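Local coordinates for signal recognition particle 54 kDa protein (Aeropyrum pernix, PDB 7EPK) that serves as the 54 kDa protein of the archaeal signal recognition particle, combining a helical bundle, a P-loop GTPase-family domain and a signal-peptide-binding domain, at residues A[117-121]-A[149-153]; A[12-18]-A[67-71]; A[210-214]-A[236-240]. All blocks are in the same frame, centred on the assembly; numbering follows the deposited sequence.

Contact 1: A[117-121]-A[149-153]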
loop_
_atom_site.group_PDB
_atom_site.type_symbol
_atom_site.label_atom_id
_atom_site.label_comp_id
_atom_site.label_asym_id
_atom_site.label_seq_id
_atom_site.Cartn_x
_atom_site.Cartn_y
_atom_site.Cartn_z
ATOM N N ALA A 117 17.300 -7.378 12.339
ATOM C CA ALA A 117 17.830 -6.691 13.544
ATOM C C ALA A 117 18.223 -5.250 13.186
ATOM O O ALA A 117 17.695 -4.293 13.817
ATOM C CB ALA A 117 18.991 -7.456 14.112
ATOM N N TYR A 118 19.098 -5.089 12.190
ATOM C CA TYR A 118 19.516 -3.755 11.693
ATOM C C TYR A 118 18.282 -2.878 11.510
ATOM O O TYR A 118 18.197 -1.791 12.104
ATOM C CB TYR A 118 20.220 -3.821 10.339
ATOM C CG TYR A 118 20.492 -2.459 9.746
ATOM C CD1 TYR A 118 21.149 -1.485 10.484
ATOM C CD2 TYR A 118 20.103 -2.140 8.453
ATOM C CE1 TYR A 118 21.403 -0.230 9.962
ATOM C CE2 TYR A 118 20.360 -0.889 7.913
ATOM C CZ TYR A 118 21.005 0.073 8.673
ATOM O OH TYR A 118 21.263 1.320 8.184
ATOM N N TYR A 119 17.361 -3.373 10.688
ATOM C CA TYR A 119 16.174 -2.632 10.214
ATOM C C TYR A 119 15.484 -1.980 11.409
ATOM O O TYR A 119 15.115 -0.784 11.339
ATOM C CB TYR A 119 15.240 -3.566 9.443
ATOM C CG TYR A 119 13.958 -2.899 9.037
ATOM C CD1 TYR A 119 13.921 -2.043 7.953
ATOM C CD2 TYR A 119 12.815 -3.064 9.783
ATOM C CE1 TYR A 119 12.757 -1.387 7.594
ATOM C CE2 TYR A 119 11.643 -2.412 9.443
ATOM C CZ TYR A 119 11.612 -1.571 8.346
ATOM O OH TYR A 119 10.452 -0.947 8.012
ATOM N N TYR A 120 15.307 -2.737 12.485
ATOM C CA TYR A 120 14.557 -2.254 13.673
ATOM C C TYR A 120 15.457 -1.355 14.528
ATOM O O TYR A 120 14.908 -0.428 15.193
ATOM C CB TYR A 120 13.978 -3.425 14.465
ATOM C CG TYR A 120 12.716 -3.998 13.873
ATOM C CD1 TYR A 120 11.519 -3.299 13.917
ATOM C CD2 TYR A 120 12.719 -5.244 13.274
ATOM C CE1 TYR A 120 10.360 -3.831 13.385
ATOM C CE2 TYR A 120 11.567 -5.792 12.743
ATOM C CZ TYR A 120 10.384 -5.083 12.794
ATOM O OH TYR A 120 9.254 -5.639 12.273
ATOM N N VAL A 121 16.774 -1.615 14.526
ATOM C CA VAL A 121 17.755 -0.772 15.276
ATOM C C VAL A 121 17.645 0.659 14.727
ATOM O O VAL A 121 17.303 1.564 15.535
ATOM C CB VAL A 121 19.193 -1.328 15.229
ATOM C CG1 VAL A 121 20.185 -0.352 15.843
ATOM C CG2 VAL A 121 19.297 -2.680 15.920
ATOM N N GLU A 149 27.606 -6.092 13.837
ATOM C CA GLU A 149 27.498 -5.485 12.482
ATOM C C GLU A 149 26.207 -4.662 12.361
ATOM O O GLU A 149 26.230 -3.651 11.630
ATOM C CB GLU A 149 27.538 -6.596 11.434
ATOM C CG GLU A 149 27.337 -6.128 10.006
ATOM C CD GLU A 149 27.781 -7.157 8.976
ATOM O OE1 GLU A 149 28.658 -7.993 9.317
ATOM O OE2 GLU A 149 27.253 -7.133 7.835
ATOM N N ALA A 150 25.129 -5.099 13.021
ATOM C CA ALA A 150 23.770 -4.511 12.941
ATOM C C ALA A 150 23.577 -3.513 14.079
ATOM O O ALA A 150 22.606 -2.710 14.048
ATOM C CB ALA A 150 22.732 -5.604 13.012
ATOM N N GLY A 151 24.452 -3.575 15.073
ATOM C CA GLY A 151 24.325 -2.731 16.272
ATOM C C GLY A 151 23.177 -3.199 17.143
ATOM O O GLY A 151 22.394 -2.355 17.588
ATOM N N ALA A 152 23.106 -4.508 17.386
ATOM C CA ALA A 152 22.088 -5.175 18.233
ATOM C C ALA A 152 22.799 -6.083 19.233
ATOM O O ALA A 152 23.810 -6.706 18.834
ATOM C CB ALA A 152 21.128 -5.973 17.374
ATOM N N MET A 153 22.259 -6.183 20.454
ATOM C CA MET A 153 22.768 -7.095 21.508
ATOM C C MET A 153 22.679 -8.541 21.006
ATOM O O MET A 153 22.032 -8.787 19.980
ATOM C CB MET A 153 21.985 -6.948 22.810
ATOM C CG MET A 153 22.033 -5.547 23.394
ATOM S SD MET A 153 20.925 -5.340 24.824
ATOM C CE MET A 153 20.850 -3.549 24.873
#
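The helical segment 117-121 lies against the point where helix 139-150 ends and the chain turns toward strand 153-156, with the CA atoms of Tyr118 and Ala150 only 4.5 Å apart. Both helices belong to the P-loop alpha/beta fold: helix 109-122 links strands 97-102 and 127-131, helix 139-150 links strands 127-131 and 153-156, and the two successive beta-alpha-beta crossovers bring their helices side by side. Gly151 closes the second helix in a Schellman motif; its positive phi of 72° favours glycine and swings the backbone into the extended conformation of Ala152. Within 117-121 the helical bond from Val121 N to Ala117 O measures 2.9 Å.

Such a short approach suits small side chains. Ala117 points at the other segment and packs its CB 4.3 Å from Ala150 CB and 4.2 Å from Ala152 CB; it also touches Val127 and Leu129 of strand 127-131 and Ile182 of strand 180-184. Ala150 has the largest covered area in the pair; its CB sits 3.8 Å from Tyr118 N and 4.1 Å from Tyr118 CB. The ring of Tyr118 runs past the helix end with its edge to Ala150 O, and Leu275 touches both of these side chains. Val121 fills the space one turn along from Ala117. Its CG2 meets Ala152 CB at 4.0 Å and Ala150 O at 3.8 Å, whereas Val121 CG1 rests 3.5 Å from Gly151 O.

Contact 2: A[12-18]-A[67-71]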
loop_
_atom_site.group_PDB
_atom_site.type_symbol
_atom_site.label_atom_id
_atom_site.label_comp_id
_atom_site.label_asym_id
_atom_site.label_seq_id
_atom_site.Cartn_x
_atom_site.Cartn_y
_atom_site.Cartn_z
ATOM N N PHE A 12 0.698 -1.919 -24.585
ATOM C CA PHE A 12 -0.749 -1.688 -24.344
ATOM C C PHE A 12 -1.041 -0.184 -24.293
ATOM O O PHE A 12 -1.984 0.278 -24.973
ATOM C CB PHE A 12 -1.242 -2.325 -23.049
ATOM C CG PHE A 12 -2.717 -2.116 -22.793
ATOM C CD1 PHE A 12 -3.671 -2.667 -23.628
ATOM C CD2 PHE A 12 -3.161 -1.391 -21.697
ATOM C CE1 PHE A 12 -5.023 -2.506 -23.371
ATOM C CE2 PHE A 12 -4.516 -1.231 -21.440
ATOM C CZ PHE A 12 -5.447 -1.792 -22.280
ATOM N N LEU A 13 -0.254 0.568 -23.528
ATOM C CA LEU A 13 -0.578 1.986 -23.214
ATOM C C LEU A 13 -0.384 2.855 -24.471
ATOM O O LEU A 13 -1.165 3.824 -24.640
ATOM C CB LEU A 13 0.282 2.432 -22.026
ATOM C CG LEU A 13 -0.345 3.437 -21.058
ATOM C CD1 LEU A 13 -1.757 3.050 -20.651
ATOM C CD2 LEU A 13 0.528 3.571 -19.817
ATOM N N ARG A 14 0.571 2.494 -25.339
ATOM C CA ARG A 14 0.957 3.275 -26.543
ATOM C C ARG A 14 0.632 2.439 -27.786
ATOM O O ARG A 14 -0.525 2.528 -28.251
ATOM C CB ARG A 14 2.426 3.704 -26.456
ATOM C CG ARG A 14 2.699 4.879 -25.520
ATOM C CD ARG A 14 2.943 4.480 -24.067
ATOM N NE ARG A 14 3.667 5.468 -23.258
ATOM C CZ ARG A 14 4.094 5.286 -22.003
ATOM N NH1 ARG A 14 4.737 6.258 -21.382
ATOM N NH2 ARG A 14 3.889 4.144 -21.366
ATOM N N GLY A 15 1.585 1.630 -28.263
ATOM C CA GLY A 15 1.492 0.822 -29.501
ATOM C C GLY A 15 0.064 0.413 -29.852
ATOM O O GLY A 15 -0.315 -0.739 -29.529
ATOM N N GLY A 16 -0.669 1.296 -30.548
ATOM C CA GLY A 16 -2.143 1.303 -30.655
ATOM C C GLY A 16 -2.705 0.077 -31.368
ATOM O O GLY A 16 -2.510 -1.074 -30.849
ATOM N N GLY A 17 -3.411 0.297 -32.490
ATOM C CA GLY A 17 -4.220 -0.740 -33.164
ATOM C C GLY A 17 -5.583 -0.900 -32.500
ATOM O O GLY A 17 -5.917 -0.052 -31.665
ATOM N N VAL A 18 -6.348 -1.945 -32.846
ATOM C CA VAL A 18 -7.726 -2.162 -32.299
ATOM C C VAL A 18 -7.606 -2.286 -30.772
ATOM O O VAL A 18 -6.822 -3.138 -30.330
ATOM C CB VAL A 18 -8.411 -3.421 -32.876
ATOM C CG1 VAL A 18 -9.824 -3.626 -32.304
ATOM C CG2 VAL A 18 -8.424 -3.436 -34.400
ATOM N N ARG A 67 -7.864 2.649 -22.120
ATOM C CA ARG A 67 -6.603 1.961 -21.753
ATOM C C ARG A 67 -6.225 2.370 -20.331
ATOM O O ARG A 67 -5.982 1.465 -19.509
ATOM C CB ARG A 67 -5.472 2.285 -22.729
ATOM C CG ARG A 67 -5.595 1.544 -24.052
ATOM C CD ARG A 67 -4.713 2.149 -25.129
ATOM N NE ARG A 67 -5.227 1.785 -26.430
ATOM C CZ ARG A 67 -4.639 0.942 -27.243
ATOM N NH1 ARG A 67 -3.476 0.419 -26.901
ATOM N NH2 ARG A 67 -5.211 0.624 -28.395
ATOM N N ASP A 68 -6.198 3.676 -20.049
ATOM C CA ASP A 68 -5.822 4.194 -18.704
ATOM C C ASP A 68 -6.703 3.473 -17.669
ATOM O O ASP A 68 -6.167 3.049 -16.633
ATOM C CB ASP A 68 -5.844 5.732 -18.643
ATOM C CG ASP A 68 -4.741 6.414 -19.453
ATOM O OD1 ASP A 68 -3.758 5.723 -19.797
ATOM O OD2 ASP A 68 -4.874 7.636 -19.756
ATOM N N TRP A 69 -7.978 3.250 -17.970
ATOM C CA TRP A 69 -8.936 2.662 -17.001
ATOM C C TRP A 69 -8.632 1.182 -16.807
ATOM O O TRP A 69 -9.027 0.616 -15.784
ATOM C CB TRP A 69 -10.374 2.832 -17.489
ATOM C CG TRP A 69 -11.413 2.397 -16.508
ATOM C CD1 TRP A 69 -12.393 1.470 -16.712
ATOM C CD2 TRP A 69 -11.594 2.900 -15.167
ATOM N NE1 TRP A 69 -13.185 1.367 -15.594
ATOM C CE2 TRP A 69 -12.714 2.224 -14.625
ATOM C CE3 TRP A 69 -10.921 3.840 -14.367
ATOM C CZ2 TRP A 69 -13.172 2.471 -13.326
ATOM C CZ3 TRP A 69 -11.374 4.081 -13.089
ATOM C CH2 TRP A 69 -12.486 3.404 -12.577
ATOM N N MET A 70 -8.064 0.550 -17.820
ATOM C CA MET A 70 -7.884 -0.918 -17.802
ATOM C C MET A 70 -6.633 -1.207 -16.975
ATOM O O MET A 70 -6.685 -2.153 -16.192
ATOM C CB MET A 70 -7.740 -1.515 -19.210
ATOM C CG MET A 70 -7.667 -3.026 -19.202
ATOM S SD MET A 70 -9.131 -3.784 -18.485
ATOM C CE MET A 70 -8.784 -5.489 -18.909
ATOM N N ILE A 71 -5.571 -0.419 -17.141
ATOM C CA ILE A 71 -4.327 -0.584 -16.346
ATOM C C ILE A 71 -4.648 -0.291 -14.872
ATOM O O ILE A 71 -4.146 -1.021 -14.006
ATOM C CB ILE A 71 -3.201 0.295 -16.899
ATOM C CG1 ILE A 71 -2.795 -0.165 -18.293
ATOM C CG2 ILE A 71 -2.011 0.299 -15.947
ATOM C CD1 ILE A 71 -2.369 -1.616 -18.332
#
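Arg67 reaches along the end of helix 4-13 with an extended side chain: after an m chi1, chi2 and chi3 are both t, and this carries the guanidinium beyond the ring of Phe12 to the backbone of the glycine-rich turn 15-17. Arg67 NH1 donates a very short hydrogen bond of 2.4 Å to Phe12 O, a carbonyl in the last turn of the helix, and Arg67 NH2 comes within 3.4 Å of Gly17 O. The aliphatic part of the same side chain serves Phe12 differently. With chi1 at t, one face of the ring is covered by Arg67 CG, which stands 4.1 Å from its centroid in a CH-pi contact, while the charged end is too distant for more than a weak cation-pi attraction.

This is the helical bundle domain of an SRP54-type protein: helix 4-13 packs on helix 66-81, helix 19-36 joins them through Tyr19 and Val23, and helix 293-320 covers the side of Leu13 and Ile71. Ile71, m at both chi angles, sets its CD1 3.5 Å from Phe12 CD2. Met70 meets Phe12 CZ with its CB at 3.8 Å; chi1 at t keeps CG close to the ring, and chi2 at p then turns SD away. Leu13 has a CA-to-CB bond directed away and a chi1 between wells, yet its CD1 folds back to 4.1 Å from Ile71 CG1 and 3.4 Å from Asp68 OD1. The carboxylate of Asp68 forms a salt bridge with Arg302, and Arg14, turned from the interface, forms one with Asp295.

Contact 3: A[210-214]-A[236-240]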
loop_
_atom_site.group_PDB
_atom_site.type_symbol
_atom_site.label_atom_id
_atom_site.label_comp_id
_atom_site.label_asym_id
_atom_site.label_seq_id
_atom_site.Cartn_x
_atom_site.Cartn_y
_atom_site.Cartn_z
ATOM N N PRO A 210 6.433 -16.830 21.403
ATOM C CA PRO A 210 6.732 -15.769 20.443
ATOM C C PRO A 210 5.474 -14.979 20.043
ATOM O O PRO A 210 4.386 -15.558 19.964
ATOM C CB PRO A 210 7.363 -16.512 19.255
ATOM C CG PRO A 210 6.792 -17.901 19.341
ATOM C CD PRO A 210 6.469 -18.164 20.795
ATOM N N ASP A 211 5.648 -13.672 19.836
ATOM C CA ASP A 211 4.564 -12.727 19.457
ATOM C C ASP A 211 4.313 -12.859 17.940
ATOM O O ASP A 211 3.174 -12.617 17.502
ATOM C CB ASP A 211 4.882 -11.319 19.989
ATOM C CG ASP A 211 4.847 -11.192 21.520
ATOM O OD1 ASP A 211 3.747 -11.390 22.118
ATOM O OD2 ASP A 211 5.905 -10.845 22.124
ATOM N N GLU A 212 5.313 -13.311 17.184
ATOM C CA GLU A 212 5.313 -13.380 15.703
ATOM C C GLU A 212 6.243 -14.535 15.313
ATOM O O GLU A 212 7.451 -14.401 15.533
ATOM C CB GLU A 212 5.767 -12.031 15.116
ATOM C CG GLU A 212 5.954 -11.958 13.591
ATOM C CD GLU A 212 6.549 -10.644 13.023
ATOM O OE1 GLU A 212 6.533 -9.614 13.746
ATOM O OE2 GLU A 212 7.070 -10.628 11.853
ATOM N N VAL A 213 5.706 -15.640 14.789
ATOM C CA VAL A 213 6.530 -16.696 14.140
ATOM C C VAL A 213 6.668 -16.326 12.662
ATOM O O VAL A 213 5.657 -16.236 11.968
ATOM C CB VAL A 213 5.922 -18.095 14.344
ATOM C CG1 VAL A 213 6.673 -19.132 13.540
ATOM C CG2 VAL A 213 5.870 -18.501 15.811
ATOM N N ALA A 214 7.875 -16.055 12.197
ATOM C CA ALA A 214 8.133 -15.683 10.791
ATOM C C ALA A 214 8.686 -16.907 10.073
ATOM O O ALA A 214 9.666 -17.440 10.543
ATOM C CB ALA A 214 9.099 -14.533 10.704
ATOM N N THR A 236 4.428 -24.516 14.482
ATOM C CA THR A 236 4.436 -23.113 14.953
ATOM C C THR A 236 3.589 -22.285 13.994
ATOM O O THR A 236 4.109 -21.850 12.955
ATOM C CB THR A 236 5.872 -22.586 15.031
ATOM O OG1 THR A 236 6.405 -22.691 13.712
ATOM C CG2 THR A 236 6.726 -23.356 16.014
ATOM N N PRO A 237 2.268 -22.114 14.281
ATOM C CA PRO A 237 1.396 -21.260 13.469
ATOM C C PRO A 237 2.105 -20.002 12.949
ATOM O O PRO A 237 2.513 -19.195 13.759
ATOM C CB PRO A 237 0.269 -20.916 14.450
ATOM C CG PRO A 237 0.125 -22.203 15.256
ATOM C CD PRO A 237 1.529 -22.782 15.368
ATOM N N ILE A 238 2.244 -19.890 11.626
ATOM C CA ILE A 238 2.939 -18.757 10.956
ATOM C C ILE A 238 2.091 -17.490 11.066
ATOM O O ILE A 238 0.881 -17.562 10.802
ATOM C CB ILE A 238 3.202 -19.047 9.473
ATOM C CG1 ILE A 238 3.934 -20.372 9.233
ATOM C CG2 ILE A 238 3.912 -17.849 8.854
ATOM C CD1 ILE A 238 5.176 -20.547 10.055
ATOM N N GLY A 239 2.740 -16.367 11.367
ATOM C CA GLY A 239 2.133 -15.031 11.475
ATOM C C GLY A 239 2.786 -14.081 10.497
ATOM O O GLY A 239 2.161 -13.067 10.156
ATOM N N SER A 240 3.997 -14.399 10.040
ATOM C CA SER A 240 4.745 -13.583 9.056
ATOM C C SER A 240 5.353 -14.481 7.974
ATOM O O SER A 240 5.575 -15.689 8.255
ATOM C CB SER A 240 5.790 -12.768 9.754
ATOM O OG SER A 240 5.181 -11.644 10.368
#
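Val213 O accepts two backbone hydrogen bonds from consecutive residues, one from Gly239 N at 3.0 Å with a nearly straight angle of 170° and one from Ser240 N at 3.1 Å and 148°. Sharing one carbonyl between two amides draws the incoming chain onto the edge of strand 212-218 just as strand 240-244 begins. A side-chain bond adds to this: Ser240 OG donates to Glu212 OE2 at 2.6 Å. The other carboxylate oxygen, OE1, is held by a salt bridge to Lys267 and a hydrogen bond from Trp97, so a buried Glu212 has partners for both oxygens.

The two segments open a pair of neighbouring parallel strands joined by the beta-alpha-beta crossover through helix 225-235, part of the P-loop alpha/beta fold. Along its other edge, strand 212-218 bonds to strand 97-102, where Glu212 and Ala214 pair with Ile98, Leu100 and Val102. In the parallel bridge of Ala214 with Ser240, the CA atoms are 4.3 Å apart and both side chains share a face, their CB atoms 3.9 Å from each other. Val213 faces the incoming loop instead. Its CG1 packs 4.0 Å from Ile238 CD1 and 3.6 Å from Thr236 OG1, a hydroxyl hydrogen-bonded to Phe232 O in the preceding helix.

How the contacts relate
Contacts 1 and 3 belong to one P-loop domain, their centres 20 Å apart and their nearest atoms about 5 Å apart. Contact 1 joins two crossover helices beside the sheet, whereas contact 3 brings the chain entering strand 240-244 against the start of strand 212-218. Neither touches the bound GDP: the side chain of Ala117 is about 13 Å from the nucleotide, that of Ala214 about 12 Å from it and about 14 Å from the magnesium ion. Contact 2 lies in the helical bundle on the opposite side of the chain's centre, with its centre 46 Å from that of contact 1 and 43 Å from that of contact 3. In sequence, contact 2 comes first.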